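Local coordinates for protein methylocystis parvus OBBP MbnE (Methylocystis parvus OBBP, PDB 5ICQ) that probably binds methanobactin in the periplasm and takes part in its transport, as a solute-binding protein of family 5, at residues 112-117 and 245-250; 135-140 and 204-209; 354-359 and 452-457. One frame throughout, in Å; residues are numbered along the deposited sequence.

Contact 1: 112-117 and 245-250; sequences PLIAQS and NYWGAD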
loop_
_atom_site.group_PDB
_atom_site.type_symbol
_atom_site.label_atom_id
_atom_site.label_comp_id
_atom_site.label_asym_id
_atom_site.label_seq_id
_atom_site.Cartn_x
_atom_site.Cartn_y
_atom_site.Cartn_z
ATOM N N PRO A 112 9.498 -4.686 20.282
ATOM C CA PRO A 112 10.719 -3.931 20.612
ATOM C C PRO A 112 11.830 -4.094 19.580
ATOM O O PRO A 112 12.056 -5.175 19.024
ATOM C CB PRO A 112 11.141 -4.501 21.973
ATOM C CG PRO A 112 9.804 -4.929 22.614
ATOM C CD PRO A 112 9.010 -5.471 21.433
ATOM N N LEU A 113 12.530 -2.986 19.339
ATOM C CA LEU A 113 13.756 -2.986 18.551
ATOM C C LEU A 113 14.736 -2.071 19.284
ATOM O O LEU A 113 15.194 -2.423 20.376
ATOM C CB LEU A 113 13.494 -2.545 17.104
ATOM C CG LEU A 113 14.644 -2.775 16.096
ATOM C CD1 LEU A 113 15.315 -4.161 16.267
ATOM C CD2 LEU A 113 14.169 -2.590 14.657
ATOM N N ILE A 114 15.034 -0.889 18.739
ATOM C CA ILE A 114 15.911 0.033 19.464
ATOM C C ILE A 114 15.290 0.423 20.805
ATOM O O ILE A 114 15.992 0.558 21.816
ATOM C CB ILE A 114 16.237 1.264 18.600
ATOM C CG1 ILE A 114 17.193 0.878 17.473
ATOM C CG2 ILE A 114 16.864 2.379 19.452
ATOM C CD1 ILE A 114 17.347 1.955 16.401
ATOM N N ALA A 115 13.967 0.593 20.848
ATOM C CA ALA A 115 13.275 0.742 22.125
ATOM C C ALA A 115 12.977 -0.641 22.691
ATOM O O ALA A 115 12.303 -1.449 22.040
ATOM C CB ALA A 115 11.976 1.535 21.965
ATOM N N GLN A 116 13.463 -0.914 23.907
ATOM C CA GLN A 116 13.196 -2.211 24.516
ATOM C C GLN A 116 11.814 -2.285 25.154
ATOM O O GLN A 116 11.302 -3.391 25.348
ATOM C CB GLN A 116 14.280 -2.562 25.547
ATOM C CG GLN A 116 14.204 -1.831 26.861
ATOM C CD GLN A 116 15.276 -2.310 27.838
ATOM O OE1 GLN A 116 16.327 -2.809 27.426
ATOM N NE2 GLN A 116 15.008 -2.175 29.131
ATOM N N SER A 117 11.186 -1.149 25.454
ATOM C CA SER A 117 9.824 -1.153 25.981
ATOM C C SER A 117 9.235 0.236 25.796
ATOM O O SER A 117 9.939 1.186 25.439
ATOM C CB SER A 117 9.784 -1.579 27.458
ATOM O OG SER A 117 10.332 -0.572 28.296
ATOM N N ASN A 245 29.053 -7.401 13.940
ATOM C CA ASN A 245 28.784 -7.016 15.321
ATOM C C ASN A 245 27.438 -6.320 15.484
ATOM O O ASN A 245 27.218 -5.621 16.482
ATOM C CB ASN A 245 29.930 -6.141 15.813
ATOM C CG ASN A 245 31.261 -6.848 15.678
ATOM O OD1 ASN A 245 31.488 -7.860 16.335
ATOM N ND2 ASN A 245 32.141 -6.331 14.826
ATOM N N TYR A 246 26.531 -6.512 14.526
ATOM C CA TYR A 246 25.187 -5.945 14.596
ATOM C C TYR A 246 24.585 -6.082 15.996
ATOM O O TYR A 246 24.476 -7.186 16.536
ATOM C CB TYR A 246 24.293 -6.631 13.554
ATOM C CG TYR A 246 22.827 -6.335 13.770
ATOM C CD1 TYR A 246 22.385 -5.030 13.991
ATOM C CD2 TYR A 246 21.884 -7.365 13.765
ATOM C CE1 TYR A 246 21.044 -4.761 14.230
ATOM C CE2 TYR A 246 20.542 -7.101 13.977
ATOM C CZ TYR A 246 20.132 -5.810 14.214
ATOM O OH TYR A 246 18.801 -5.562 14.444
ATOM N N TRP A 247 24.212 -4.948 16.599
ATOM C CA TRP A 247 23.832 -4.945 18.015
ATOM C C TRP A 247 22.627 -5.838 18.300
ATOM O O TRP A 247 22.520 -6.414 19.395
ATOM C CB TRP A 247 23.530 -3.508 18.477
ATOM C CG TRP A 247 22.175 -3.050 18.038
ATOM C CD1 TRP A 247 21.859 -2.413 16.872
ATOM C CD2 TRP A 247 20.938 -3.226 18.749
ATOM N NE1 TRP A 247 20.499 -2.183 16.810
ATOM C CE2 TRP A 247 19.914 -2.669 17.951
ATOM C CE3 TRP A 247 20.600 -3.804 19.979
ATOM C CZ2 TRP A 247 18.573 -2.661 18.348
ATOM C CZ3 TRP A 247 19.265 -3.788 20.376
ATOM C CH2 TRP A 247 18.273 -3.227 19.561
ATOM N N GLY A 248 21.705 -5.959 17.346
ATOM C CA GLY A 248 20.412 -6.561 17.628
ATOM C C GLY A 248 20.224 -7.969 17.102
ATOM O O GLY A 248 19.092 -8.442 16.974
ATOM N N ALA A 249 21.334 -8.665 16.827
ATOM C CA ALA A 249 21.248 -9.948 16.136
ATOM C C ALA A 249 20.425 -10.967 16.921
ATOM O O ALA A 249 19.816 -11.856 16.315
ATOM C CB ALA A 249 22.654 -10.496 15.863
ATOM N N ASP A 250 20.372 -10.851 18.252
ATOM C CA ASP A 250 19.635 -11.803 19.080
ATOM C C ASP A 250 18.422 -11.169 19.769
ATOM O O ASP A 250 17.879 -11.730 20.728
ATOM C CB ASP A 250 20.572 -12.455 20.103
ATOM C CG ASP A 250 19.941 -13.658 20.792
ATOM O OD1 ASP A 250 19.403 -14.547 20.092
ATOM O OD2 ASP A 250 19.968 -13.699 22.039
#

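Contact 2: 135-140 and 204-209; sequences AHFSDG and PKHALD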
loop_
_atom_site.group_PDB
_atom_site.type_symbol
_atom_site.label_atom_id
_atom_site.label_comp_id
_atom_site.label_asym_id
_atom_site.label_seq_id
_atom_site.Cartn_x
_atom_site.Cartn_y
_atom_site.Cartn_z
ATOM N N ALA A 135 21.948 -0.997 22.161
ATOM C CA ALA A 135 21.854 -0.543 20.776
ATOM C C ALA A 135 23.018 0.371 20.407
ATOM O O ALA A 135 23.366 1.286 21.159
ATOM C CB ALA A 135 20.531 0.198 20.556
ATOM N N HIS A 136 23.601 0.141 19.227
ATOM C CA HIS A 136 24.657 1.021 18.732
ATOM C C HIS A 136 24.634 1.067 17.214
ATOM O O HIS A 136 24.147 0.145 16.555
ATOM C CB HIS A 136 26.056 0.602 19.226
ATOM C CG HIS A 136 26.449 -0.802 18.889
ATOM N ND1 HIS A 136 26.874 -1.184 17.631
ATOM C CD2 HIS A 136 26.542 -1.909 19.667
ATOM C CE1 HIS A 136 27.182 -2.470 17.644
ATOM N NE2 HIS A 136 26.986 -2.933 18.867
ATOM N N PHE A 137 25.149 2.167 16.664
ATOM C CA PHE A 137 25.299 2.251 15.221
ATOM C C PHE A 137 26.439 1.336 14.785
ATOM O O PHE A 137 27.170 0.773 15.609
ATOM C CB PHE A 137 25.539 3.702 14.784
ATOM C CG PHE A 137 24.397 4.627 15.114
ATOM C CD1 PHE A 137 24.448 5.461 16.228
ATOM C CD2 PHE A 137 23.255 4.640 14.324
ATOM C CE1 PHE A 137 23.390 6.309 16.527
ATOM C CE2 PHE A 137 22.192 5.478 14.626
ATOM C CZ PHE A 137 22.250 6.300 15.724
ATOM N N SER A 138 26.588 1.180 13.471
ATOM C CA SER A 138 27.532 0.190 12.975
ATOM C C SER A 138 28.985 0.612 13.149
ATOM O O SER A 138 29.873 -0.215 12.919
ATOM C CB SER A 138 27.240 -0.134 11.507
ATOM O OG SER A 138 27.589 0.940 10.664
ATOM N N ASP A 139 29.252 1.856 13.546
ATOM C CA ASP A 139 30.596 2.252 13.938
ATOM C C ASP A 139 30.857 2.014 15.419
ATOM O O ASP A 139 31.945 2.334 15.899
ATOM C CB ASP A 139 30.865 3.722 13.586
ATOM C CG ASP A 139 29.862 4.689 14.208
ATOM O OD1 ASP A 139 29.006 4.273 15.023
ATOM O OD2 ASP A 139 29.931 5.891 13.866
ATOM N N GLY A 140 29.892 1.436 16.137
ATOM C CA GLY A 140 30.011 1.172 17.551
ATOM C C GLY A 140 29.461 2.253 18.464
ATOM O O GLY A 140 29.344 2.013 19.672
ATOM N N PRO A 204 22.018 8.793 13.041
ATOM C CA PRO A 204 23.132 9.148 13.936
ATOM C C PRO A 204 23.465 10.640 13.914
ATOM O O PRO A 204 24.014 11.158 12.942
ATOM C CB PRO A 204 24.291 8.297 13.396
ATOM C CG PRO A 204 23.996 8.186 11.913
ATOM C CD PRO A 204 22.481 8.141 11.799
ATOM N N LYS A 205 23.176 11.315 15.028
ATOM C CA LYS A 205 23.535 12.730 15.133
ATOM C C LYS A 205 25.016 12.962 14.845
ATOM O O LYS A 205 25.377 13.933 14.171
ATOM C CB LYS A 205 23.186 13.274 16.516
ATOM C CG LYS A 205 23.492 14.774 16.621
ATOM C CD LYS A 205 23.002 15.381 17.924
ATOM C CE LYS A 205 23.103 16.902 17.882
ATOM N NZ LYS A 205 22.723 17.487 19.201
ATOM N N HIS A 206 25.891 12.075 15.334
ATOM C CA HIS A 206 27.330 12.275 15.175
ATOM C C HIS A 206 27.826 12.051 13.748
ATOM O O HIS A 206 28.997 12.344 13.467
ATOM C CB HIS A 206 28.087 11.344 16.128
ATOM C CG HIS A 206 28.083 9.912 15.694
ATOM N ND1 HIS A 206 26.996 9.079 15.874
ATOM C CD2 HIS A 206 29.033 9.162 15.085
ATOM C CE1 HIS A 206 27.276 7.880 15.388
ATOM N NE2 HIS A 206 28.509 7.901 14.910
ATOM N N ALA A 207 26.983 11.547 12.838
ATOM C CA ALA A 207 27.482 11.138 11.531
ATOM C C ALA A 207 26.601 11.552 10.356
ATOM O O ALA A 207 26.852 11.098 9.232
ATOM C CB ALA A 207 27.675 9.622 11.496
ATOM N N LEU A 208 25.575 12.374 10.560
ATOM C CA LEU A 208 24.689 12.793 9.476
ATOM C C LEU A 208 24.816 14.299 9.317
ATOM O O LEU A 208 24.581 15.045 10.273
ATOM C CB LEU A 208 23.233 12.400 9.752
ATOM C CG LEU A 208 22.196 12.604 8.636
ATOM C CD1 LEU A 208 20.983 11.712 8.855
ATOM C CD2 LEU A 208 21.732 14.053 8.533
ATOM N N ASP A 209 25.175 14.737 8.111
ATOM C CA ASP A 209 25.277 16.157 7.780
ATOM C C ASP A 209 23.881 16.676 7.447
ATOM O O ASP A 209 23.320 16.321 6.407
ATOM C CB ASP A 209 26.232 16.339 6.602
ATOM C CG ASP A 209 26.491 17.804 6.256
ATOM O OD1 ASP A 209 25.674 18.677 6.616
ATOM O OD2 ASP A 209 27.522 18.073 5.603
#

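Contact 3: 354-359 and 452-457; sequences NYYAGL and DRDQER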
loop_
_atom_site.group_PDB
_atom_site.type_symbol
_atom_site.label_atom_id
_atom_site.label_comp_id
_atom_site.label_asym_id
_atom_site.label_seq_id
_atom_site.Cartn_x
_atom_site.Cartn_y
_atom_site.Cartn_z
ATOM N N ASN A 354 -9.362 -11.422 -23.118
ATOM C CA ASN A 354 -8.702 -10.949 -24.331
ATOM C C ASN A 354 -7.345 -10.313 -24.083
ATOM O O ASN A 354 -6.506 -10.305 -24.991
ATOM C CB ASN A 354 -9.607 -9.956 -25.069
ATOM C CG ASN A 354 -10.647 -10.654 -25.925
ATOM O OD1 ASN A 354 -10.369 -11.049 -27.057
ATOM N ND2 ASN A 354 -11.843 -10.837 -25.378
ATOM N N TYR A 355 -7.095 -9.760 -22.898
ATOM C CA TYR A 355 -5.802 -9.135 -22.648
ATOM C C TYR A 355 -4.976 -9.813 -21.570
ATOM O O TYR A 355 -3.747 -9.688 -21.590
ATOM C CB TYR A 355 -5.970 -7.657 -22.254
ATOM C CG TYR A 355 -6.465 -6.787 -23.382
ATOM C CD1 TYR A 355 -5.686 -6.602 -24.513
ATOM C CD2 TYR A 355 -7.696 -6.147 -23.314
ATOM C CE1 TYR A 355 -6.115 -5.815 -25.554
ATOM C CE2 TYR A 355 -8.139 -5.341 -24.361
ATOM C CZ TYR A 355 -7.336 -5.184 -25.478
ATOM O OH TYR A 355 -7.730 -4.402 -26.542
ATOM N N TYR A 356 -5.596 -10.510 -20.623
ATOM C CA TYR A 356 -4.867 -10.896 -19.418
ATOM C C TYR A 356 -4.836 -12.401 -19.199
ATOM O O TYR A 356 -4.541 -12.847 -18.083
ATOM C CB TYR A 356 -5.454 -10.186 -18.199
ATOM C CG TYR A 356 -5.463 -8.680 -18.382
ATOM C CD1 TYR A 356 -4.276 -7.975 -18.576
ATOM C CD2 TYR A 356 -6.654 -7.969 -18.367
ATOM C CE1 TYR A 356 -4.280 -6.591 -18.749
ATOM C CE2 TYR A 356 -6.670 -6.587 -18.540
ATOM C CZ TYR A 356 -5.485 -5.908 -18.730
ATOM O OH TYR A 356 -5.516 -4.540 -18.894
ATOM N N ALA A 357 -5.117 -13.182 -20.244
ATOM C CA ALA A 357 -5.050 -14.644 -20.199
ATOM C C ALA A 357 -5.941 -15.213 -19.102
ATOM O O ALA A 357 -5.673 -16.294 -18.567
ATOM C CB ALA A 357 -3.604 -15.133 -20.035
ATOM N N GLY A 358 -7.007 -14.488 -18.763
ATOM C CA GLY A 358 -7.933 -14.922 -17.731
ATOM C C GLY A 358 -7.372 -14.946 -16.327
ATOM O O GLY A 358 -7.980 -15.548 -15.438
ATOM N N LEU A 359 -6.252 -14.272 -16.087
ATOM C CA LEU A 359 -5.538 -14.428 -14.824
ATOM C C LEU A 359 -6.029 -13.510 -13.712
ATOM O O LEU A 359 -5.674 -13.730 -12.547
ATOM C CB LEU A 359 -4.041 -14.178 -15.039
ATOM C CG LEU A 359 -3.362 -15.278 -15.867
ATOM C CD1 LEU A 359 -1.955 -14.854 -16.252
ATOM C CD2 LEU A 359 -3.333 -16.603 -15.096
ATOM N N ASP A 452 -1.239 5.495 -20.688
ATOM C CA ASP A 452 -0.410 4.534 -21.412
ATOM C C ASP A 452 -1.303 3.614 -22.238
ATOM O O ASP A 452 -2.528 3.731 -22.216
ATOM C CB ASP A 452 0.502 3.756 -20.453
ATOM C CG ASP A 452 -0.261 3.000 -19.372
ATOM O OD1 ASP A 452 -1.339 2.431 -19.645
ATOM O OD2 ASP A 452 0.249 2.933 -18.233
ATOM N N ARG A 453 -0.667 2.685 -22.971
ATOM C CA ARG A 453 -1.385 1.820 -23.912
ATOM C C ARG A 453 -2.287 0.826 -23.200
ATOM O O ARG A 453 -3.364 0.487 -23.707
ATOM C CB ARG A 453 -0.405 1.040 -24.801
ATOM C CG ARG A 453 0.365 1.831 -25.845
ATOM C CD ARG A 453 1.408 2.753 -25.247
ATOM N NE ARG A 453 2.060 2.228 -24.041
ATOM C CZ ARG A 453 2.729 2.973 -23.174
ATOM N NH1 ARG A 453 2.831 4.285 -23.379
ATOM N NH2 ARG A 453 3.288 2.425 -22.109
ATOM N N ASP A 454 -1.839 0.290 -22.063
ATOM C CA ASP A 454 -2.689 -0.632 -21.318
ATOM C C ASP A 454 -3.976 0.059 -20.873
ATOM O O ASP A 454 -5.076 -0.477 -21.056
ATOM C CB ASP A 454 -1.923 -1.209 -20.126
ATOM C CG ASP A 454 -2.685 -2.329 -19.422
ATOM O OD1 ASP A 454 -3.324 -3.144 -20.121
ATOM O OD2 ASP A 454 -2.648 -2.396 -18.171
ATOM N N GLN A 455 -3.859 1.262 -20.298
ATOM C CA GLN A 455 -5.052 2.022 -19.933
ATOM C C GLN A 455 -5.906 2.336 -21.154
ATOM O O GLN A 455 -7.141 2.288 -21.085
ATOM C CB GLN A 455 -4.668 3.324 -19.239
ATOM C CG GLN A 455 -4.146 3.117 -17.807
ATOM C CD GLN A 455 -4.086 4.424 -17.047
ATOM O OE1 GLN A 455 -4.377 5.482 -17.599
ATOM N NE2 GLN A 455 -3.714 4.359 -15.771
ATOM N N GLU A 456 -5.271 2.716 -22.261
ATOM C CA GLU A 456 -6.031 3.070 -23.456
ATOM C C GLU A 456 -6.861 1.891 -23.952
ATOM O O GLU A 456 -8.024 2.060 -24.338
ATOM C CB GLU A 456 -5.089 3.583 -24.553
ATOM C CG GLU A 456 -5.851 4.053 -25.802
ATOM C CD GLU A 456 -4.955 4.594 -26.907
ATOM O OE1 GLU A 456 -5.349 5.558 -27.602
ATOM O OE2 GLU A 456 -3.843 4.067 -27.079
ATOM N N ARG A 457 -6.298 0.680 -23.930
ATOM C CA ARG A 457 -7.075 -0.476 -24.383
ATOM C C ARG A 457 -8.254 -0.751 -23.461
ATOM O O ARG A 457 -9.347 -1.087 -23.932
ATOM C CB ARG A 457 -6.200 -1.725 -24.464
ATOM C CG ARG A 457 -5.063 -1.625 -25.447
ATOM C CD ARG A 457 -4.365 -2.955 -25.562
ATOM N NE ARG A 457 -2.921 -2.810 -25.467
ATOM C CZ ARG A 457 -2.166 -2.198 -26.373
ATOM N NH1 ARG A 457 -2.707 -1.649 -27.459
ATOM N NH2 ARG A 457 -0.860 -2.125 -26.185
HETATM O O HOH W 1 -9.779 -3.008 -25.927
#

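Contact 1: 112-117 and 245-250
Trp247 is the side chain that reaches from the 245-250 loop to the backbone and side chains of Leu113 and Ile114. Its CB points at the other segment, and CG lies between the backbone N and the carbonyl carbon (chi1 78°), with the indole plane turned perpendicular to the CA-CB-CG plane (chi2 -90°). On the pyrrole side, NE1 is satisfied by a hydrogen bond to Gln97 OE1, which probably limits rotation of the indole. Farther out, CZ2 meets two aliphatic branches: Ile114 CG1 at 3.9 Å, approaching obliquely to the ring, and Leu113 CD1 at 4.1 Å. CH2, at the far end of the ring, comes 3.3 Å from Leu113 O. That oxygen lies near the ring plane, so the carbonyl meets the weakly positive C-H rim of the ring and not its pi face. Leu113 holds CG opposite its backbone N (chi1 -168°), which swings CD1 round to lie 4.2 Å from Tyr246 OH. The phenol is anchored separately, by hydrogen bonds with Gln254 and Gln97; Gln97 thus ties both aromatic residues. Gly248 N sits 3.3 Å above the centre of the Tyr246 ring, the type I turn from Tyr246 to Ala249 having folded back over it. The loop lies between strands 237-242 and 262-268 of a four-stranded mixed sheet, whereas Leu113 and Ile114 interrupt strand 109-120 of the six-stranded antiparallel sheet, which resumes at Ala115 beside Leu99 and forms a classic bulge where Gln116 and Ser117 face His130 of strand 126-131.

Contact 2: 135-140 and 204-209
Phe137 O, in the residue whose ring packs on Pro204, is gripped by two donors: Gly140 N at 2.9 Å, closing a type I turn, and His136 ND1 at 2.8 Å, reaching it from opposite faces of the carbonyl plane. The imidazole donor stands above that plane, 38° out of it. The turn presents Asp139 to the other segment, where His206 NE2 donates to Asp139 OD2 over 2.7 Å in an almost straight bond (174°). The oxygen offers its syn lone pair and lies in the imidazole plane, while carboxylate and ring are twisted 32° apart. This His-carboxylate pair joins two loops at the surface of the solute-binding fold, one leading into helix 145-158 and the other following helix 193-198; the aspartate would probably favour a positive charge on the imidazole. Asp139 OD1 also takes Lys141 N, an Asx turn that steadies the acceptor. Beneath the polar pair the contact is buried: Pro204 CB stands over the centre of the Phe137 ring in a CH-pi contact, 3.6 Å from the centroid. His206 CE1 comes to 3.8 Å from Phe137 CD1, the two rings meeting obliquely. Ala207 N returns to Pro204 O at 3.0 Å, curling the second loop, and the extended Lys205 chain ends in a salt bridge with Glu146 of helix 145-158.

Contact 3: 354-359 and 452-457
Tyr355 and Tyr356, around the C-terminal end of helix 348-355, meet the first turns of helix 453-467 in two different ways, joining one helix end to the start of the other. The tight part is Tyr356, whose buried ring has Tyr355 CB 3.7 Å above its centre, Tyr360 edge-to-face and Phe571 at an inclined angle. Clamped like this, the ring sends its OH across to Asp454 OD1, 2.9 Å away; the ring and carboxylate planes are nearly perpendicular, 87° apart. Asp454 CG lies opposite its backbone N (chi1 -172°), which places OD1 beside the phenol oxygen. The outer part is more exposed and water-bridged, with one close carbon contact, Tyr355 CE1 to Arg457 CD at 3.4 Å; the aliphatic stem, including CB, lines the phenol obliquely. One water links the two segments: it lies 2.6 Å from Tyr355 OH, in the ring plane, and donates to Arg457 O at 2.8 Å. The receiving helix is capped by Asp452 OD1, which accepts from Gln455 N at 2.9 Å. With Asp454 in the first turn, two carboxylates gather at the positive end of the helix dipole, which would probably stabilise their negative charge and lower their pKa, including that of the Asp454 carboxylate beside the Tyr356 hydroxyl.

Contacts 1 and 2 adjoin, with centres 15 Å apart, and contact 2 is nested within the chain loop that contact 1 closes. Their join is the Trp247 indole on the 135-140 loop: CD1 lies 3.4 Å from His136 O and CD2 3.5 Å from Ala135 CA, while Asn245 O approaches His136 CE1 at 3.4 Å. Contact 3 is on the opposite side of the chain's centre, its centre 47 Å from that of contact 1 and 49 Å from that of contact 2, with nearest atoms about 35 Å away in both cases. This separation is consistent with the two-lobed build of such binding proteins, which take ligands in the cleft between the lobes.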